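PDB 3BB7: interpain A, which probably acts as a cysteine protease of the C10 family, made as a zymogen, with the fragment covering part of the inhibitory propeptide and the peptidase domain. Local coordinates for residues A[119-124]-A[187-192]; A[214-217]-A[223-226]. The protein carries 1 engineered substitution. One frame throughout, in Å; residues are numbered along the deposited sequence.

Contact 1 of 2, residues A[119-124]-A[187-192]; sequences TATAQV and LHCGVA. Unlike the reference sequence in segment 119-124: Val124 (reference Ala).
The sulfur of Cys189 is met by three groups of the facing helix. Thr121 CG2 lies 3.7 Å from Cys189 SG. The backbone N of Ala122 is equally close, 3.7 Å from Cys189 SG. Ala122 CB is a little farther, at 4.0 Å from Cys189 SG. These are van der Waals contacts, the sulfur lying against two successive residues of the helix. Behind the sulfur, Cys189 CB comes to 4.2 Å from Thr121 CB, so the cysteine enters with its whole short side chain. Its SG stands beside its own backbone N, opposite the carbonyl carbon (chi1 -71°). In Thr121 the methyl CG2 is trans to the backbone N (chi1 -59°, measured to OG1) and faces Cys189. The hydroxyl OG1 turns back along its own helix to bond Val117 O, which leaves the apolar branch for the neighbour. These three residues join helix 116-128 to helix 176-192 in the core of the peptidase domain. The predicted nucleophile position, occupied here by the engineered Ala116, begins helix 116-128, as in other clan CA proteases; the side chains of Thr121 and Ala116 are about 9 Å apart. Small residues let the backbones come close, with Ala122 CA 6.3 Å from Cys189 CA. Ala122 also packs on Leu185 and Met186, a turn earlier in the partner helix, while Thr121 reaches Cys211 of helix 208-218.

Contact 2 of 2, residues A[214-217]-A[223-226]; sequences GLRT and DAEY
Arg216 and Ala224 share the one direct hydrogen bond of this contact: Arg216 NH1 donates to Ala224 O at 2.8 Å, with an N-H...O angle of 152°. The oxygen lies at the edge of the guanidinium, close to its plane, but NH1 stands 38° above the carbonyl plane of Ala224. A bend in the arginine chain (chi3 -70°) folds the guanidinium back to that oxygen, and Arg216 CD passes 3.5 Å from Ala224 O on the way. A water adds an indirect link, accepting from Arg216 NH1 at 2.9 Å and from Tyr226 N at 3.0 Å. The apolar contact is separate: Ala224 CB rests against Leu215 CB at 3.9 Å and against Arg216 CG at 4.1 Å. Leu215 continues inward to Val314 and Val317, and Ala224 shares Val317 with it. Here the end of helix 208-218 meets the start of edge strand 225-228 across a short connection. Glu225 OE1 forms a salt bridge with Arg315 NE on the adjoining strand 312-315. Arg216 thus spends NH1 on a backbone carbonyl and a water, and its positive charge probably strengthens both bonds while its alkyl chain covers the alanine.

In the fold
After the inhibitor-like N-terminal part and helix 49-68, the chain reaches helix 116-128. Contact 1 closes the 62-residue loop that leaves this helix, passes through the hairpin of strands 138-142 and 150-154, and returns along helix 176-192. The chain leaves helix 208-218 and turns back; five residues separate segments 214-217 and 223-226, and contact 2 closes this loop at the start of strand 225-228, outermost in the ten-stranded sheet. The two loops follow in series, neither nesting nor crossing, with contact centres 12 Å apart. Yet they touch: Thr121 CG2 packs 3.8 Å from Leu215 CD2, and Ala192 CB reaches Gly214 CA. Helix 208-218 thereby joins both helices of contact 1 to the sheet edge.

Contact 1 of 2, residues A[119-124]-A[187-192]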
ATOM      1  N   THR A 119      -1.758   2.285  -7.445  1.00  9.15           N
ATOM      2  CA  THR A 119      -2.970   1.743  -6.842  1.00 10.22           C
ATOM      3  C   THR A 119      -3.168   2.297  -5.413  1.00  9.97           C
ATOM      4  O   THR A 119      -4.308   2.662  -5.019  1.00  9.93           O
ATOM      5  CB  THR A 119      -2.906   0.218  -6.880  1.00 10.18           C
ATOM      6  OG1 THR A 119      -2.954  -0.196  -8.252  1.00 10.90           O
ATOM      7  CG2 THR A 119      -4.044  -0.420  -6.105  1.00 10.82           C
ATOM      8  N   ALA A 120      -2.084   2.358  -4.637  1.00  9.71           N
ATOM      9  CA  ALA A 120      -2.186   2.913  -3.287  1.00  9.63           C
ATOM     10  C   ALA A 120      -2.568   4.407  -3.347  1.00 10.43           C
ATOM     11  O   ALA A 120      -3.492   4.838  -2.661  1.00 10.65           O
ATOM     12  CB  ALA A 120      -0.857   2.729  -2.548  1.00  9.91           C
ATOM     13  N   THR A 121      -1.898   5.189  -4.203  1.00  9.77           N
ATOM     14  CA  THR A 121      -2.203   6.614  -4.323  1.00 10.88           C
ATOM     15  C   THR A 121      -3.642   6.827  -4.787  1.00 10.03           C
ATOM     16  O   THR A 121      -4.362   7.654  -4.227  1.00  9.95           O
ATOM     17  CB  THR A 121      -1.204   7.254  -5.304  1.00 10.45           C
ATOM     18  OG1 THR A 121       0.128   7.060  -4.801  1.00 10.36           O
ATOM     19  CG2 THR A 121      -1.457   8.742  -5.435  1.00 10.42           C
ATOM     20  N   ALA A 122      -4.095   6.062  -5.780  1.00  9.49           N
ATOM     21  CA  ALA A 122      -5.472   6.239  -6.274  1.00  9.08           C
ATOM     22  C   ALA A 122      -6.486   5.976  -5.147  1.00  8.81           C
ATOM     23  O   ALA A 122      -7.483   6.700  -5.026  1.00  9.66           O
ATOM     24  CB  ALA A 122      -5.702   5.332  -7.486  1.00  9.14           C
ATOM     25  N   GLN A 123      -6.230   4.957  -4.325  1.00  9.70           N
ATOM     26  CA  GLN A 123      -7.195   4.656  -3.258  1.00  9.39           C
ATOM     27  C   GLN A 123      -7.218   5.774  -2.213  1.00  9.25           C
ATOM     28  O   GLN A 123      -8.282   6.113  -1.684  1.00  9.05           O
ATOM     29  CB  GLN A 123      -6.934   3.311  -2.616  1.00  9.35           C
ATOM     30  CG  GLN A 123      -7.184   2.138  -3.563  1.00 10.18           C
ATOM     31  CD  GLN A 123      -7.172   0.792  -2.858  1.00  9.64           C
ATOM     32  OE1 GLN A 123      -8.230   0.196  -2.596  1.00 10.55           O
ATOM     33  NE2 GLN A 123      -5.977   0.302  -2.548  1.00 11.06           N
ATOM     34  N   VAL A 124      -6.059   6.352  -1.891  1.00  8.85           N
ATOM     35  CA  VAL A 124      -6.066   7.488  -0.975  1.00  9.54           C
ATOM     36  C   VAL A 124      -6.760   8.711  -1.588  1.00  9.79           C
ATOM     37  O   VAL A 124      -7.566   9.344  -0.917  1.00 10.76           O
ATOM     38  CB  VAL A 124      -4.629   7.810  -0.508  1.00  9.10           C
ATOM     39  CG1 VAL A 124      -4.613   9.113   0.375  1.00  9.46           C
ATOM     40  CG2 VAL A 124      -4.098   6.634   0.306  1.00  9.51           C
ATOM     41  N   LEU A 187      -4.024   5.757 -14.172  1.00  9.58           N
ATOM     42  CA  LEU A 187      -3.030   6.188 -15.149  1.00 10.62           C
ATOM     43  C   LEU A 187      -2.384   7.490 -14.665  1.00 10.21           C
ATOM     44  O   LEU A 187      -1.170   7.633 -14.656  1.00 10.41           O
ATOM     45  CB  LEU A 187      -3.705   6.392 -16.496  1.00 11.49           C
ATOM     46  CG  LEU A 187      -2.993   7.299 -17.501  1.00 15.33           C
ATOM     47  CD1 LEU A 187      -1.860   6.531 -18.001  1.00 17.57           C
ATOM     48  CD2 LEU A 187      -3.936   7.685 -18.625  1.00 17.53           C
ATOM     49  N   HIS A 188      -3.203   8.423 -14.197  1.00  9.78           N
ATOM     50  CA  HIS A 188      -2.668   9.716 -13.776  1.00  9.25           C
ATOM     51  C   HIS A 188      -1.772   9.579 -12.554  1.00  9.28           C
ATOM     52  O   HIS A 188      -0.707  10.219 -12.491  1.00  9.48           O
ATOM     53  CB  HIS A 188      -3.811  10.679 -13.534  1.00  9.02           C
ATOM     54  CG  HIS A 188      -4.440  11.165 -14.796  1.00  9.41           C
ATOM     55  ND1 HIS A 188      -5.009  12.417 -14.895  1.00 11.76           N
ATOM     56  CD2 HIS A 188      -4.545  10.595 -16.027  1.00 11.21           C
ATOM     57  CE1 HIS A 188      -5.480  12.582 -16.124  1.00 12.85           C
ATOM     58  NE2 HIS A 188      -5.188  11.506 -16.837  1.00 13.30           N
ATOM     59  N   CYS A 189      -2.157   8.707 -11.620  1.00  9.20           N
ATOM     60  CA  CYS A 189      -1.303   8.485 -10.429  1.00  9.52           C
ATOM     61  C   CYS A 189       0.030   7.887 -10.834  1.00 10.33           C
ATOM     62  O   CYS A 189       1.073   8.248 -10.238  1.00 11.55           O
ATOM     63  CB  CYS A 189      -1.997   7.588  -9.414  1.00  9.47           C
ATOM     64  SG  CYS A 189      -3.374   8.417  -8.574  1.00 11.39           S
ATOM     65  N   GLY A 190       0.016   6.966 -11.807  1.00  8.40           N
ATOM     66  CA  GLY A 190       1.294   6.397 -12.284  1.00 10.17           C
ATOM     67  C   GLY A 190       2.168   7.438 -12.976  1.00  9.49           C
ATOM     68  O   GLY A 190       3.374   7.568 -12.678  1.00 10.16           O
ATOM     69  N   VAL A 191       1.608   8.155 -13.954  1.00  9.43           N
ATOM     70  CA  VAL A 191       2.398   9.153 -14.691  1.00 10.08           C
ATOM     71  C   VAL A 191       2.959  10.208 -13.716  1.00  9.31           C
ATOM     72  O   VAL A 191       4.127  10.600 -13.799  1.00  9.18           O
ATOM     73  CB  VAL A 191       1.555   9.800 -15.793  1.00  9.74           C
ATOM     74  CG1 VAL A 191       2.288  11.007 -16.394  1.00 10.54           C
ATOM     75  CG2 VAL A 191       1.223   8.736 -16.867  1.00 11.22           C
ATOM     76  N   ALA A 192       2.130  10.665 -12.778  1.00  8.77           N
ATOM     77  CA  ALA A 192       2.578  11.636 -11.749  1.00 10.33           C
ATOM     78  C   ALA A 192       3.750  11.119 -10.914  1.00  9.91           C
ATOM     79  O   ALA A 192       4.586  11.916 -10.461  1.00 11.92           O
ATOM     80  CB  ALA A 192       1.452  12.008 -10.847  1.00 10.24           C
TER

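Contact 2 of 2, residues A[214-217]-A[223-226]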
ATOM      1  N   GLY A 214       4.972  14.389  -7.483  1.00  9.15           N
ATOM      2  CA  GLY A 214       3.904  14.448  -8.458  1.00  9.97           C
ATOM      3  C   GLY A 214       2.591  14.807  -7.777  1.00  8.83           C
ATOM      4  O   GLY A 214       1.715  15.437  -8.377  1.00 10.40           O
ATOM      5  N   LEU A 215       2.404  14.334  -6.543  1.00  9.20           N
ATOM      6  CA  LEU A 215       1.222  14.717  -5.796  1.00  9.86           C
ATOM      7  C   LEU A 215       1.202  16.239  -5.553  1.00  9.85           C
ATOM      8  O   LEU A 215       0.138  16.873  -5.685  1.00 10.98           O
ATOM      9  CB  LEU A 215       1.154  13.927  -4.483  1.00 10.19           C
ATOM     10  CG  LEU A 215       0.626  12.493  -4.641  1.00 10.90           C
ATOM     11  CD1 LEU A 215       0.967  11.654  -3.387  1.00 13.05           C
ATOM     12  CD2 LEU A 215      -0.875  12.451  -4.910  1.00 13.36           C
ATOM     13  N   ARG A 216       2.356  16.843  -5.234  1.00  9.06           N
ATOM     14  CA  ARG A 216       2.433  18.321  -5.110  1.00  9.58           C
ATOM     15  C   ARG A 216       2.113  18.995  -6.430  1.00  9.49           C
ATOM     16  O   ARG A 216       1.333  19.971  -6.487  1.00 12.29           O
ATOM     17  CB  ARG A 216       3.827  18.796  -4.621  1.00  9.73           C
ATOM     18  CG  ARG A 216       4.156  18.373  -3.179  1.00  8.96           C
ATOM     19  CD  ARG A 216       5.516  18.913  -2.746  1.00  8.65           C
ATOM     20  NE  ARG A 216       6.664  18.301  -3.397  1.00  9.92           N
ATOM     21  CZ  ARG A 216       7.364  17.292  -2.895  1.00 10.77           C
ATOM     22  NH1 ARG A 216       6.981  16.708  -1.769  1.00 10.80           N
ATOM     23  NH2 ARG A 216       8.448  16.846  -3.536  1.00 10.77           N
ATOM     24  N   THR A 217       2.799  18.536  -7.484  1.00  9.05           N
ATOM     25  CA  THR A 217       2.832  19.264  -8.743  1.00 10.43           C
ATOM     26  C   THR A 217       1.614  19.076  -9.618  1.00  9.92           C
ATOM     27  O   THR A 217       1.086  20.068 -10.174  1.00 11.78           O
ATOM     28  CB  THR A 217       4.106  18.926  -9.511  1.00  9.76           C
ATOM     29  OG1 THR A 217       5.204  19.458  -8.759  1.00 11.69           O
ATOM     30  CG2 THR A 217       4.133  19.555 -10.894  1.00 11.51           C
ATOM     31  N   ASP A 223       0.990  19.930   0.764  1.00 12.78           N
ATOM     32  CA  ASP A 223       1.706  19.376   1.917  1.00 13.30           C
ATOM     33  C   ASP A 223       2.310  17.980   1.694  1.00 12.77           C
ATOM     34  O   ASP A 223       2.942  17.417   2.613  1.00 13.46           O
ATOM     35  CB  ASP A 223       0.790  19.328   3.134  1.00 14.08           C
ATOM     36  CG  ASP A 223       0.330  20.686   3.589  1.00 15.52           C
ATOM     37  OD1 ASP A 223       0.845  21.722   3.107  1.00 19.25           O
ATOM     38  OD2 ASP A 223      -0.577  20.705   4.456  1.00 19.01           O
ATOM     39  N   ALA A 224       2.081  17.379   0.523  1.00 11.26           N
ATOM     40  CA  ALA A 224       2.574  16.007   0.315  1.00 12.41           C
ATOM     41  C   ALA A 224       4.089  15.947   0.469  1.00 12.23           C
ATOM     42  O   ALA A 224       4.822  16.835  -0.020  1.00 11.94           O
ATOM     43  CB  ALA A 224       2.149  15.478  -1.050  1.00 11.46           C
ATOM     44  N   GLU A 225       4.554  14.898   1.148  1.00 12.11           N
ATOM     45  CA  GLU A 225       6.005  14.729   1.313  1.00 12.98           C
ATOM     46  C   GLU A 225       6.336  13.273   1.599  1.00 12.66           C
ATOM     47  O   GLU A 225       5.567  12.560   2.232  1.00 14.19           O
ATOM     48  CB  GLU A 225       6.525  15.674   2.417  1.00 14.30           C
ATOM     49  CG  GLU A 225       5.899  15.368   3.755  1.00 16.36           C
ATOM     50  CD  GLU A 225       6.690  15.909   4.929  1.00 21.12           C
ATOM     51  OE1 GLU A 225       6.102  16.024   6.018  1.00 23.48           O
ATOM     52  OE2 GLU A 225       7.882  16.239   4.754  1.00 22.93           O
ATOM     53  N   TYR A 226       7.493  12.840   1.123  1.00 12.76           N
ATOM     54  CA  TYR A 226       7.967  11.493   1.340  1.00 13.21           C
ATOM     55  C   TYR A 226       8.938  11.509   2.524  1.00 12.41           C
ATOM     56  O   TYR A 226       9.769  12.421   2.632  1.00 13.05           O
ATOM     57  CB  TYR A 226       8.668  11.024   0.036  1.00 16.08           C
ATOM     58  CG  TYR A 226       9.967  10.244   0.161  1.00 17.10           C
ATOM     59  CD1 TYR A 226      11.196  10.836  -0.136  1.00 22.80           C
ATOM     60  CD2 TYR A 226       9.956   8.913   0.555  1.00 19.44           C
ATOM     61  CE1 TYR A 226      12.369  10.121  -0.018  1.00 20.47           C
ATOM     62  CE2 TYR A 226      11.131   8.169   0.650  1.00 21.07           C
ATOM     63  CZ  TYR A 226      12.326   8.784   0.377  1.00 20.28           C
ATOM     64  OH  TYR A 226      13.477   8.040   0.491  1.00 22.83           O
TER
HETATM   65  O   HOH W   1       8.883  14.875  -0.537  1.00  6.41           O